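Local coordinates for CAMP factor (Mobiluncus curtisii, PDB 6JLC), which is probably a pore-forming toxin that takes part in the co-haemolytic CAMP reaction, here as its C-terminal part, at residues A[92-97]-A[155-160]; A[96-101]-A[139-144]; A[101-106]-A[132-137]; A[147-152]-A[198-203]. All blocks are in the same frame, centred on the assembly; numbering follows the deposited sequence.

In the fold
Contacts 1, 2 and 4 involve loops at the junction of the first five helices with the last three; contact 3 lies within the first group, on helices 97-114 and 121-139. Contacts 1 and 2 share Ile96 and Gln97 and lie with centres about 11 Å apart; the Leu144 N to Tyr94 O distance of 2.8 Å ties them together. Contact 3 continues contact 2, its centre about 10 Å away, with Tyr141 OH 2.5 Å from Glu102 OE1. Contact 4, about 10 Å from contact 1 between centres, meets it where Lys155 NZ approaches Lys198 O at 2.9 Å. Contacts 3 and 4, with centres about 22 Å apart, do not touch.

Contact 1 of 4, residues A[92-97]-A[155-160]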
loop_
_atom_site.group_PDB
_atom_site.type_symbol
_atom_site.label_atom_id
_atom_site.label_comp_id
_atom_site.label_asym_id
_atom_site.label_seq_id
_atom_site.Cartn_x
_atom_site.Cartn_y
_atom_site.Cartn_z
ATOM N N LEU A 92 3.389 -9.817 -2.912
ATOM C CA LEU A 92 4.525 -10.248 -2.097
ATOM C C LEU A 92 4.166 -10.407 -0.619
ATOM O O LEU A 92 5.065 -10.441 0.233
ATOM C CB LEU A 92 5.698 -9.272 -2.254
ATOM C CG LEU A 92 6.151 -9.027 -3.695
ATOM C CD1 LEU A 92 7.299 -8.013 -3.719
ATOM C CD2 LEU A 92 6.573 -10.317 -4.345
ATOM N N ARG A 93 2.872 -10.550 -0.301
ATOM C CA ARG A 93 2.437 -10.464 1.094
ATOM C C ARG A 93 3.089 -11.522 1.974
ATOM O O ARG A 93 3.378 -11.260 3.151
ATOM C CB ARG A 93 0.916 -10.594 1.191
ATOM C CG ARG A 93 0.422 -10.269 2.606
ATOM C CD ARG A 93 -1.086 -10.383 2.739
ATOM N NE ARG A 93 -1.800 -9.345 2.002
ATOM C CZ ARG A 93 -1.945 -8.085 2.401
ATOM N NH1 ARG A 93 -1.413 -7.661 3.545
ATOM N NH2 ARG A 93 -2.625 -7.240 1.643
ATOM N N TYR A 94 3.343 -12.715 1.432
ATOM C CA TYR A 94 3.912 -13.810 2.210
ATOM C C TYR A 94 5.397 -14.021 1.943
ATOM O O TYR A 94 5.934 -15.080 2.287
ATOM C CB TYR A 94 3.143 -15.107 1.941
ATOM C CG TYR A 94 1.834 -15.160 2.685
ATOM C CD1 TYR A 94 0.695 -14.560 2.165
ATOM C CD2 TYR A 94 1.746 -15.767 3.933
ATOM C CE1 TYR A 94 -0.524 -14.597 2.857
ATOM C CE2 TYR A 94 0.534 -15.800 4.638
ATOM C CZ TYR A 94 -0.592 -15.216 4.090
ATOM O OH TYR A 94 -1.788 -15.244 4.775
ATOM N N LYS A 95 6.074 -13.048 1.333
ATOM C CA LYS A 95 7.505 -13.204 1.126
ATOM C C LYS A 95 8.260 -12.960 2.431
ATOM O O LYS A 95 7.775 -12.286 3.342
ATOM C CB LYS A 95 8.012 -12.238 0.041
ATOM C CG LYS A 95 7.531 -12.584 -1.367
ATOM C CD LYS A 95 8.162 -13.884 -1.838
ATOM C CE LYS A 95 7.572 -14.327 -3.169
ATOM N NZ LYS A 95 8.127 -15.662 -3.546
ATOM N N ILE A 96 9.475 -13.506 2.502
ATOM C CA ILE A 96 10.311 -13.269 3.665
ATOM C C ILE A 96 10.582 -11.767 3.814
ATOM O O ILE A 96 10.466 -10.981 2.861
ATOM C CB ILE A 96 11.627 -14.058 3.570
ATOM C CG1 ILE A 96 12.334 -13.779 2.234
ATOM C CG2 ILE A 96 11.359 -15.549 3.766
ATOM C CD1 ILE A 96 13.733 -14.363 2.151
ATOM N N GLN A 97 10.945 -11.370 5.035
ATOM C CA GLN A 97 11.119 -9.948 5.328
ATOM C C GLN A 97 12.211 -9.324 4.462
ATOM O O GLN A 97 12.112 -8.143 4.098
ATOM C CB GLN A 97 11.415 -9.769 6.821
ATOM C CG GLN A 97 11.685 -8.336 7.270
ATOM C CD GLN A 97 10.496 -7.405 7.070
ATOM O OE1 GLN A 97 9.355 -7.849 6.904
ATOM N NE2 GLN A 97 10.758 -6.098 7.107
ATOM N N LYS A 155 0.460 -9.401 9.214
ATOM C CA LYS A 155 -0.345 -8.746 10.246
ATOM C C LYS A 155 -1.368 -7.793 9.642
ATOM O O LYS A 155 -2.476 -7.651 10.177
ATOM C CB LYS A 155 0.564 -7.988 11.217
ATOM C CG LYS A 155 1.195 -8.855 12.304
ATOM C CD LYS A 155 0.138 -9.389 13.262
ATOM C CE LYS A 155 0.742 -10.231 14.389
ATOM N NZ LYS A 155 1.424 -9.357 15.384
ATOM N N ASP A 156 -1.020 -7.122 8.537
ATOM C CA ASP A 156 -1.987 -6.235 7.896
ATOM C C ASP A 156 -3.143 -7.013 7.281
ATOM O O ASP A 156 -4.274 -6.519 7.269
ATOM C CB ASP A 156 -1.290 -5.360 6.851
ATOM C CG ASP A 156 -0.346 -4.320 7.488
ATOM O OD1 ASP A 156 -0.560 -3.954 8.664
ATOM O OD2 ASP A 156 0.615 -3.871 6.821
ATOM N N LEU A 157 -2.894 -8.228 6.775
ATOM C CA LEU A 157 -3.994 -9.065 6.288
ATOM C C LEU A 157 -4.939 -9.451 7.426
ATOM O O LEU A 157 -6.165 -9.461 7.258
ATOM C CB LEU A 157 -3.434 -10.315 5.605
ATOM C CG LEU A 157 -4.440 -11.210 4.873
ATOM C CD1 LEU A 157 -5.081 -10.472 3.710
ATOM C CD2 LEU A 157 -3.776 -12.502 4.394
ATOM N N LEU A 158 -4.408 -9.715 8.602
ATOM C CA LEU A 158 -5.209 -10.036 9.766
ATOM C C LEU A 158 -6.007 -8.798 10.193
ATOM O O LEU A 158 -7.154 -8.869 10.498
ATOM C CB LEU A 158 -4.345 -10.511 10.895
ATOM C CG LEU A 158 -5.006 -10.696 12.232
ATOM C CD1 LEU A 158 -6.259 -11.524 12.129
ATOM C CD2 LEU A 158 -4.073 -11.239 13.258
ATOM N N ASN A 159 -5.355 -7.661 10.175
ATOM C CA ASN A 159 -6.017 -6.423 10.532
ATOM C C ASN A 159 -7.141 -6.122 9.588
ATOM O O ASN A 159 -8.165 -5.684 9.983
ATOM C CB ASN A 159 -5.050 -5.264 10.626
ATOM C CG ASN A 159 -5.522 -4.200 11.588
ATOM O OD1 ASN A 159 -5.239 -3.040 11.446
ATOM N ND2 ASN A 159 -6.242 -4.614 12.552
ATOM N N LYS A 160 -6.923 -6.371 8.313
ATOM C CA LYS A 160 -7.993 -6.177 7.338
ATOM C C LYS A 160 -9.192 -7.068 7.642
ATOM O O LYS A 160 -10.345 -6.623 7.557
ATOM C CB LYS A 160 -7.470 -6.442 5.925
ATOM C CG LYS A 160 -8.280 -5.748 4.833
ATOM C CD LYS A 160 -7.497 -5.635 3.529
ATOM C CE LYS A 160 -6.340 -4.646 3.659
ATOM N NZ LYS A 160 -5.143 -5.079 2.887
HETATM O O HOH W 1 -2.748 -4.060 0.981
#
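Arg93 belongs to a type I turn, Leu92 to Lys95, that follows helix 68-91, and its side chain spans the space to helix 152-173. From CB the chain runs straight, with CG anti to the backbone N (chi1 -170°), and the first atom to touch the helix is CD, 3.7 Å from Leu157 CB. A bend at chi3 (-69°) then turns the head over the leucine. NE comes within 3.9 Å of Leu157 CD1, which lies over one guanidinium face, offset toward the rim. NH1 passes 3.6 Å from Leu157 N but finds its acceptor one turn earlier, at Tyr153 O. NH2 ends 3.5 Å from Lys160 NZ, a like-charged pair bridged by a water that accepts from both, weakly from the lysine. Beside this, Tyr94 crosses Leu157 at about a right angle, its OH 3.4 Å from Leu157 CD2; that hydroxyl is hydrogen-bonded to Asp207 of helix 203-222. Leu157 thus sits under the arginine stem and against the tyrosine tip. With two cations so close, the water and the long, weak ion pairs to Glu31 and Glu32 would be expected to ease the repulsion, while apolar packing carries the direct contact.

Contact 2 of 4, residues A[96-101]-A[139-144]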
loop_
_atom_site.group_PDB
_atom_site.type_symbol
_atom_site.label_atom_id
_atom_site.label_comp_id
_atom_site.label_asym_id
_atom_site.label_seq_id
_atom_site.Cartn_x
_atom_site.Cartn_y
_atom_site.Cartn_z
ATOM N N ILE A 96 9.475 -13.506 2.502
ATOM C CA ILE A 96 10.311 -13.269 3.665
ATOM C C ILE A 96 10.582 -11.767 3.814
ATOM O O ILE A 96 10.466 -10.981 2.861
ATOM C CB ILE A 96 11.627 -14.058 3.570
ATOM C CG1 ILE A 96 12.334 -13.779 2.234
ATOM C CG2 ILE A 96 11.359 -15.549 3.766
ATOM C CD1 ILE A 96 13.733 -14.363 2.151
ATOM N N GLN A 97 10.945 -11.370 5.035
ATOM C CA GLN A 97 11.119 -9.948 5.328
ATOM C C GLN A 97 12.211 -9.324 4.462
ATOM O O GLN A 97 12.112 -8.143 4.098
ATOM C CB GLN A 97 11.415 -9.769 6.821
ATOM C CG GLN A 97 11.685 -8.336 7.270
ATOM C CD GLN A 97 10.496 -7.405 7.070
ATOM O OE1 GLN A 97 9.355 -7.849 6.904
ATOM N NE2 GLN A 97 10.758 -6.098 7.107
ATOM N N LYS A 98 13.227 -10.113 4.086
ATOM C CA LYS A 98 14.326 -9.618 3.255
ATOM C C LYS A 98 13.823 -9.040 1.938
ATOM O O LYS A 98 14.360 -8.037 1.448
ATOM C CB LYS A 98 15.317 -10.753 2.991
ATOM C CG LYS A 98 16.578 -10.388 2.225
ATOM C CD LYS A 98 17.295 -11.672 1.791
ATOM C CE LYS A 98 18.764 -11.444 1.472
ATOM N NZ LYS A 98 18.995 -10.951 0.089
ATOM N N ALA A 99 12.794 -9.660 1.343
ATOM C CA ALA A 99 12.218 -9.117 0.118
ATOM C C ALA A 99 11.675 -7.713 0.344
ATOM O O ALA A 99 11.852 -6.825 -0.498
ATOM C CB ALA A 99 11.116 -10.042 -0.411
ATOM N N HIS A 100 11.018 -7.492 1.482
ATOM C CA HIS A 100 10.393 -6.201 1.738
ATOM C C HIS A 100 11.410 -5.137 2.135
ATOM O O HIS A 100 11.224 -3.952 1.822
ATOM C CB HIS A 100 9.340 -6.344 2.824
ATOM C CG HIS A 100 8.172 -7.165 2.394
ATOM N ND1 HIS A 100 8.049 -8.507 2.703
ATOM C CD2 HIS A 100 7.089 -6.850 1.645
ATOM C CE1 HIS A 100 6.929 -8.973 2.180
ATOM N NE2 HIS A 100 6.329 -7.989 1.531
ATOM N N VAL A 101 12.452 -5.523 2.861
ATOM C CA VAL A 101 13.507 -4.564 3.183
ATOM C C VAL A 101 14.155 -4.049 1.902
ATOM O O VAL A 101 14.357 -2.838 1.726
ATOM C CB VAL A 101 14.539 -5.202 4.125
ATOM C CG1 VAL A 101 15.758 -4.289 4.264
ATOM C CG2 VAL A 101 13.903 -5.462 5.483
ATOM N N SER A 139 10.851 -10.963 -6.112
ATOM C CA SER A 139 9.688 -11.795 -6.417
ATOM C C SER A 139 10.031 -13.272 -6.381
ATOM O O SER A 139 9.154 -14.109 -6.147
ATOM C CB SER A 139 9.124 -11.444 -7.790
ATOM O OG SER A 139 8.378 -10.249 -7.719
ATOM N N THR A 140 11.287 -13.608 -6.633
ATOM C CA THR A 140 11.767 -14.978 -6.610
ATOM C C THR A 140 12.272 -15.400 -5.239
ATOM O O THR A 140 12.729 -16.535 -5.091
ATOM C CB THR A 140 12.895 -15.164 -7.636
ATOM O OG1 THR A 140 14.126 -14.693 -7.067
ATOM C CG2 THR A 140 12.609 -14.391 -8.913
ATOM N N TYR A 141 12.244 -14.512 -4.246
ATOM C CA TYR A 141 12.688 -14.910 -2.920
ATOM C C TYR A 141 11.712 -15.921 -2.331
ATOM O O TYR A 141 10.562 -16.037 -2.763
ATOM C CB TYR A 141 12.807 -13.703 -1.987
ATOM C CG TYR A 141 14.018 -12.818 -2.233
ATOM C CD1 TYR A 141 14.887 -13.057 -3.289
ATOM C CD2 TYR A 141 14.281 -11.734 -1.397
ATOM C CE1 TYR A 141 15.981 -12.234 -3.505
ATOM C CE2 TYR A 141 15.372 -10.905 -1.606
ATOM C CZ TYR A 141 16.218 -11.156 -2.658
ATOM O OH TYR A 141 17.300 -10.328 -2.855
ATOM N N ARG A 142 12.147 -16.653 -1.353
ATOM C CA ARG A 142 11.259 -17.624 -0.790
ATOM C C ARG A 142 10.167 -17.061 0.050
ATOM O O ARG A 142 10.223 -15.958 0.502
ATOM C CB ARG A 142 11.995 -18.679 -0.022
ATOM C CG ARG A 142 12.846 -18.233 1.113
ATOM C CD ARG A 142 14.190 -18.951 1.041
ATOM N NE ARG A 142 15.161 -18.438 2.004
ATOM C CZ ARG A 142 14.899 -18.267 3.293
ATOM N NH1 ARG A 142 13.715 -18.576 3.770
ATOM N NH2 ARG A 142 15.825 -17.801 4.100
ATOM N N ASP A 143 9.154 -17.866 0.243
ATOM C CA ASP A 143 8.055 -17.442 1.091
ATOM C C ASP A 143 8.371 -17.717 2.558
ATOM O O ASP A 143 9.191 -18.578 2.897
ATOM C CB ASP A 143 6.768 -18.168 0.708
ATOM C CG ASP A 143 6.423 -18.004 -0.752
ATOM O OD1 ASP A 143 6.591 -16.877 -1.265
ATOM O OD2 ASP A 143 5.984 -18.996 -1.382
ATOM N N LEU A 144 7.694 -16.976 3.429
ATOM C CA LEU A 144 7.705 -17.275 4.854
ATOM C C LEU A 144 7.298 -18.719 5.092
ATOM O O LEU A 144 6.435 -19.253 4.396
ATOM C CB LEU A 144 6.728 -16.353 5.592
ATOM C CG LEU A 144 7.071 -14.858 5.680
ATOM C CD1 LEU A 144 5.836 -14.011 6.017
ATOM C CD2 LEU A 144 8.161 -14.651 6.717
#
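In the all-helical CAMP-factor fold, the loop leaving helix 121-139 wraps around the beginning of helix 97-114: Ile96 projects into the loop, and Tyr141 of the loop lies against the helix. Ile96 stands just ahead of the helix. Its CG1 takes the crowded position between backbone N and carbonyl carbon (chi1 53°), which puts CD1 over the centre of the Arg142 guanidinium, 4.2 Å above its plane; the arginine is poorly ordered, so this lid is probably mobile. CG2 fills the recess along the loop backbone, 3.5 Å from Arg142 O, and Leu144 flanks the isoleucine, its CD2 4.0 Å from Ile96 CA.

The Tyr141 ring lies along the first turn with its CD2-CE2 side against Ala99 and Lys98. Ala99, small enough to let the ring come close, meets Tyr141 CD2 with its CB at 3.7 Å. The Lys98 chain, extended as far as CE and bent at chi4 (-84°), crosses the ring at about a right angle, bringing CD to 4.0 Å from Tyr141 CE2. Beyond the ring, Lys98 NZ and Tyr141 OH both find partners on Glu102, a salt bridge and a hydrogen bond respectively, which ties the phenol end to the helix. The backbones also join directly: Ile96 N donates to Arg142 O over 3.3 Å at 160°, approaching in the carbonyl plane.

Contact 3 of 4, residues A[101-106]-A[132-137]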
loop_
_atom_site.group_PDB
_atom_site.type_symbol
_atom_site.label_atom_id
_atom_site.label_comp_id
_atom_site.label_asym_id
_atom_site.label_seq_id
_atom_site.Cartn_x
_atom_site.Cartn_y
_atom_site.Cartn_z
ATOM N N VAL A 101 12.452 -5.523 2.861
ATOM C CA VAL A 101 13.507 -4.564 3.183
ATOM C C VAL A 101 14.155 -4.049 1.902
ATOM O O VAL A 101 14.357 -2.838 1.726
ATOM C CB VAL A 101 14.539 -5.202 4.125
ATOM C CG1 VAL A 101 15.758 -4.289 4.264
ATOM C CG2 VAL A 101 13.903 -5.462 5.483
ATOM N N GLU A 102 14.463 -4.964 0.982
ATOM C CA GLU A 102 15.131 -4.583 -0.259
ATOM C C GLU A 102 14.216 -3.747 -1.152
ATOM O O GLU A 102 14.636 -2.710 -1.683
ATOM C CB GLU A 102 15.638 -5.831 -0.986
ATOM C CG GLU A 102 16.700 -6.574 -0.187
ATOM C CD GLU A 102 17.357 -7.714 -0.943
ATOM O OE1 GLU A 102 17.083 -7.896 -2.150
ATOM O OE2 GLU A 102 18.159 -8.432 -0.309
ATOM N N LEU A 103 12.954 -4.167 -1.328
ATOM C CA LEU A 103 12.047 -3.363 -2.143
ATOM C C LEU A 103 11.742 -2.031 -1.467
ATOM O O LEU A 103 11.661 -0.993 -2.135
ATOM C CB LEU A 103 10.760 -4.141 -2.441
ATOM C CG LEU A 103 9.870 -3.625 -3.584
ATOM C CD1 LEU A 103 10.628 -3.454 -4.882
ATOM C CD2 LEU A 103 8.750 -4.583 -3.796
ATOM N N GLY A 104 11.616 -2.026 -0.140
ATOM C CA GLY A 104 11.383 -0.763 0.549
ATOM C C GLY A 104 12.539 0.197 0.387
ATOM O O GLY A 104 12.348 1.412 0.218
ATOM N N PHE A 105 13.763 -0.316 0.431
ATOM C CA PHE A 105 14.937 0.518 0.231
ATOM C C PHE A 105 14.949 1.113 -1.172
ATOM O O PHE A 105 15.227 2.302 -1.353
ATOM C CB PHE A 105 16.187 -0.310 0.467
ATOM C CG PHE A 105 17.457 0.500 0.522
ATOM C CD1 PHE A 105 17.576 1.575 1.395
ATOM C CD2 PHE A 105 18.517 0.186 -0.304
ATOM C CE1 PHE A 105 18.750 2.315 1.458
ATOM C CE2 PHE A 105 19.704 0.925 -0.243
ATOM C CZ PHE A 105 19.814 1.982 0.642
ATOM N N SER A 106 14.636 0.288 -2.174
ATOM C CA SER A 106 14.551 0.779 -3.544
ATOM C C SER A 106 13.483 1.867 -3.677
ATOM O O SER A 106 13.712 2.896 -4.325
ATOM C CB SER A 106 14.272 -0.397 -4.488
ATOM O OG SER A 106 14.075 0.033 -5.821
ATOM N N ARG A 132 12.246 -1.669 -11.002
ATOM C CA ARG A 132 11.834 -2.854 -11.750
ATOM C C ARG A 132 12.757 -4.027 -11.466
ATOM O O ARG A 132 12.294 -5.158 -11.265
ATOM C CB ARG A 132 11.803 -2.555 -13.248
ATOM C CG ARG A 132 10.692 -1.577 -13.622
ATOM C CD ARG A 132 10.863 -1.031 -15.019
ATOM N NE ARG A 132 9.796 -0.098 -15.349
ATOM C CZ ARG A 132 9.712 0.566 -16.494
ATOM N NH1 ARG A 132 10.644 0.401 -17.423
ATOM N NH2 ARG A 132 8.705 1.406 -16.701
ATOM N N ALA A 133 14.065 -3.778 -11.466
ATOM C CA ALA A 133 15.020 -4.847 -11.198
ATOM C C ALA A 133 14.833 -5.400 -9.793
ATOM O O ALA A 133 14.937 -6.618 -9.573
ATOM C CB ALA A 133 16.444 -4.331 -11.386
ATOM N N THR A 134 14.552 -4.520 -8.831
ATOM C CA THR A 134 14.401 -4.966 -7.452
ATOM C C THR A 134 13.130 -5.786 -7.291
ATOM O O THR A 134 13.148 -6.841 -6.647
ATOM C CB THR A 134 14.407 -3.770 -6.499
ATOM O OG1 THR A 134 15.656 -3.071 -6.638
ATOM C CG2 THR A 134 14.282 -4.238 -5.056
ATOM N N TYR A 135 12.030 -5.330 -7.887
ATOM C CA TYR A 135 10.800 -6.109 -7.820
ATOM C C TYR A 135 10.997 -7.491 -8.421
ATOM O O TYR A 135 10.591 -8.500 -7.831
ATOM C CB TYR A 135 9.659 -5.396 -8.531
ATOM C CG TYR A 135 8.386 -6.199 -8.401
ATOM C CD1 TYR A 135 7.563 -6.043 -7.291
ATOM C CD2 TYR A 135 8.040 -7.161 -9.351
ATOM C CE1 TYR A 135 6.409 -6.799 -7.147
ATOM C CE2 TYR A 135 6.893 -7.922 -9.206
ATOM C CZ TYR A 135 6.088 -7.734 -8.101
ATOM O OH TYR A 135 4.943 -8.478 -7.954
ATOM N N GLU A 136 11.588 -7.552 -9.619
ATOM C CA GLU A 136 11.787 -8.844 -10.266
ATOM C C GLU A 136 12.668 -9.752 -9.419
ATOM O O GLU A 136 12.383 -10.946 -9.284
ATOM C CB GLU A 136 12.381 -8.655 -11.661
ATOM C CG GLU A 136 12.471 -9.957 -12.442
ATOM C CD GLU A 136 13.310 -9.838 -13.694
ATOM O OE1 GLU A 136 12.745 -9.516 -14.761
ATOM O OE2 GLU A 136 14.535 -10.070 -13.612
ATOM N N ARG A 137 13.722 -9.201 -8.803
ATOM C CA ARG A 137 14.607 -10.026 -7.985
ATOM C C ARG A 137 13.881 -10.589 -6.766
ATOM O O ARG A 137 13.896 -11.800 -6.520
ATOM C CB ARG A 137 15.829 -9.226 -7.543
ATOM C CG ARG A 137 16.805 -10.045 -6.702
ATOM C CD ARG A 137 17.819 -9.166 -5.993
ATOM N NE ARG A 137 17.955 -7.873 -6.646
ATOM C CZ ARG A 137 17.823 -6.711 -6.025
ATOM N NH1 ARG A 137 17.556 -6.680 -4.718
ATOM N NH2 ARG A 137 17.962 -5.582 -6.711
#
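Helices 97-114 and 121-139 run antiparallel here, their short segments at 171° with axes 9.4 Å apart at closest. Glu102 is the first residue of its segment to engage. Its extended side chain crosses Arg137 at about a right angle and forms a salt bridge, Arg137 NH1 donating to Glu102 OE1 over 2.9 Å. The oxygen, part of a carboxylate that also serves Tyr141 and Lys98, lies essentially in the guanidinium plane, but NH1 meets it from above the carboxylate plane, 38° out, and the N-H...O angle is a bent 131°. Backbone also takes part, for Thr134 CG2 rests 3.7 Å from Glu102 O.

Leu103 turns its branches to the partner helix, CD1 packing against Thr134 CG2 at 3.7 Å and CD2 meeting the edge of the Tyr135 ring, 4.0 Å from CD1 of that tyrosine. The leucine and tyrosine lie side by side, both also touching Leu92. One turn after Glu102, Ser106 points at Thr134, with Ser106 CB 3.7 Å from Thr134 OG1. The buried hydroxyls of this pair have acceptors on Asp130: its OD2 for Ser106, its backbone O for Thr134.

Across the interface the chemistry thus changes from a salt bridge on one margin, through the hydroxyl-bearing Ser106-Thr134 pair in the middle, to Leu103 against Tyr135 on the other side; at the charged margin the positive neighbours would be expected to favour an ionised Glu102.

Contact 4 of 4, residues A[147-152]-A[198-203]; sequences TDTATI and KAKATV
An isolated antiparallel beta bridge joins two interhelical loops in a chain that otherwise contains no strand. Thr149 and Thr202 form its central, non-hydrogen-bonded pair, their CA atoms 4.3 Å apart, and the bonds lie on its flanks. Val203 N donates to Asp148 O over 2.9 Å at 161°, nearly along the C=O axis. Ala150 N donates to Ala201 O, likewise 2.9 Å long and straighter still at 172°, in the plane of the carbonyl. Asp148 O also receives a weaker CA-H...O contact, 3.2 Å from Thr202 CA.

Side chains fill in around the paired backbones. Thr202 CG2, anti to its own carbonyl carbon, reaches 3.6 Å from Thr147 O, while Thr149 CG2 leans over the type I turn of residues 198-201, lying 3.8 Å from Ala199 O. Ala150 CB settles 3.6 Å from Ala201 O, and Val203 CG2 packs 3.9 Å from Ala150 CA.

Both loops end in threonine N-caps, Thr151 and Thr202. Thr202 OG1 stands between the backbone N and the carbonyl carbon (chi1 60°) and caps the following helix, while Glu205 OE1 accepts from Thr202 N, consistent with a capping box. The bridge therefore sits at the starts of helices 152-173 and 203-222 and just past the end of helix 179-197, with Val203 packed on Tyr94 and Leu144 of the adjoining loops.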
loop_
_atom_site.group_PDB
_atom_site.type_symbol
_atom_site.label_atom_id
_atom_site.label_comp_id
_atom_site.label_asym_id
_atom_site.label_seq_id
_atom_site.Cartn_x
_atom_site.Cartn_y
_atom_site.Cartn_z
ATOM N N THR A 147 5.825 -21.227 10.380
ATOM C CA THR A 147 6.405 -21.097 11.716
ATOM C C THR A 147 7.197 -19.805 11.905
ATOM O O THR A 147 7.599 -19.512 13.038
ATOM C CB THR A 147 7.323 -22.288 12.010
ATOM O OG1 THR A 147 8.195 -22.485 10.896
ATOM C CG2 THR A 147 6.512 -23.547 12.217
ATOM N N ASP A 148 7.460 -19.048 10.839
ATOM C CA ASP A 148 8.169 -17.786 10.970
ATOM C C ASP A 148 7.295 -16.743 11.664
ATOM O O ASP A 148 6.066 -16.843 11.702
ATOM C CB ASP A 148 8.595 -17.241 9.608
ATOM C CG ASP A 148 9.726 -18.021 8.984
ATOM O OD1 ASP A 148 10.438 -18.751 9.710
ATOM O OD2 ASP A 148 9.891 -17.897 7.756
ATOM N N THR A 149 7.950 -15.730 12.221
ATOM C CA THR A 149 7.222 -14.609 12.800
ATOM C C THR A 149 6.503 -13.849 11.699
ATOM O O THR A 149 7.079 -13.577 10.638
ATOM C CB THR A 149 8.174 -13.676 13.549
ATOM O OG1 THR A 149 8.868 -14.430 14.542
ATOM C CG2 THR A 149 7.400 -12.546 14.242
ATOM N N ALA A 150 5.234 -13.525 11.937
ATOM C CA ALA A 150 4.477 -12.789 10.938
ATOM C C ALA A 150 5.141 -11.445 10.677
ATOM O O ALA A 150 5.556 -10.751 11.613
ATOM C CB ALA A 150 3.033 -12.597 11.408
ATOM N N THR A 151 5.305 -11.109 9.400
ATOM C CA THR A 151 5.732 -9.772 9.034
ATOM C C THR A 151 4.569 -8.801 9.230
ATOM O O THR A 151 3.426 -9.198 9.478
ATOM C CB THR A 151 6.198 -9.741 7.584
ATOM O OG1 THR A 151 5.092 -10.113 6.741
ATOM C CG2 THR A 151 7.364 -10.718 7.367
ATOM N N ILE A 152 4.857 -7.506 9.103
ATOM C CA ILE A 152 3.766 -6.537 9.182
ATOM C C ILE A 152 2.798 -6.714 8.017
ATOM O O ILE A 152 1.617 -6.367 8.125
ATOM C CB ILE A 152 4.318 -5.104 9.231
ATOM C CG1 ILE A 152 4.932 -4.782 7.886
ATOM C CG2 ILE A 152 5.339 -4.948 10.341
ATOM C CD1 ILE A 152 4.560 -3.472 7.445
ATOM N N LYS A 198 0.059 -9.505 19.374
ATOM C CA LYS A 198 1.162 -10.325 19.871
ATOM C C LYS A 198 2.351 -10.193 18.931
ATOM O O LYS A 198 2.307 -10.671 17.793
ATOM C CB LYS A 198 0.727 -11.781 20.007
ATOM C CG LYS A 198 1.896 -12.738 20.162
ATOM C CD LYS A 198 1.589 -13.913 21.055
ATOM C CE LYS A 198 0.901 -15.018 20.293
ATOM N NZ LYS A 198 1.059 -16.331 20.982
ATOM N N ALA A 199 3.424 -9.552 19.407
ATOM C CA ALA A 199 4.544 -9.212 18.532
ATOM C C ALA A 199 5.228 -10.445 17.961
ATOM O O ALA A 199 5.831 -10.371 16.884
ATOM C CB ALA A 199 5.562 -8.361 19.288
ATOM N N LYS A 200 5.158 -11.578 18.656
ATOM C CA LYS A 200 5.827 -12.795 18.223
ATOM C C LYS A 200 4.867 -13.794 17.595
ATOM O O LYS A 200 5.211 -14.974 17.461
ATOM C CB LYS A 200 6.569 -13.436 19.398
ATOM C CG LYS A 200 7.821 -12.678 19.824
ATOM C CD LYS A 200 8.913 -12.746 18.759
ATOM C CE LYS A 200 9.181 -11.377 18.146
ATOM N NZ LYS A 200 10.432 -11.358 17.331
ATOM N N ALA A 201 3.665 -13.350 17.226
ATOM C CA ALA A 201 2.724 -14.227 16.542
ATOM C C ALA A 201 3.343 -14.760 15.259
ATOM O O ALA A 201 3.999 -14.024 14.517
ATOM C CB ALA A 201 1.428 -13.480 16.224
ATOM N N THR A 202 3.134 -16.048 15.001
ATOM C CA THR A 202 3.627 -16.656 13.777
ATOM C C THR A 202 2.664 -16.397 12.626
ATOM O O THR A 202 1.500 -16.043 12.822
ATOM C CB THR A 202 3.786 -18.164 13.931
ATOM O OG1 THR A 202 2.507 -18.736 14.240
ATOM C CG2 THR A 202 4.797 -18.498 15.031
ATOM N N VAL A 203 3.173 -16.597 11.408
ATOM C CA VAL A 203 2.313 -16.579 10.226
ATOM C C VAL A 203 1.107 -17.480 10.442
ATOM O O VAL A 203 -0.041 -17.081 10.218
ATOM C CB VAL A 203 3.110 -16.995 8.979
ATOM C CG1 VAL A 203 2.178 -17.180 7.779
ATOM C CG2 VAL A 203 4.196 -15.950 8.690
#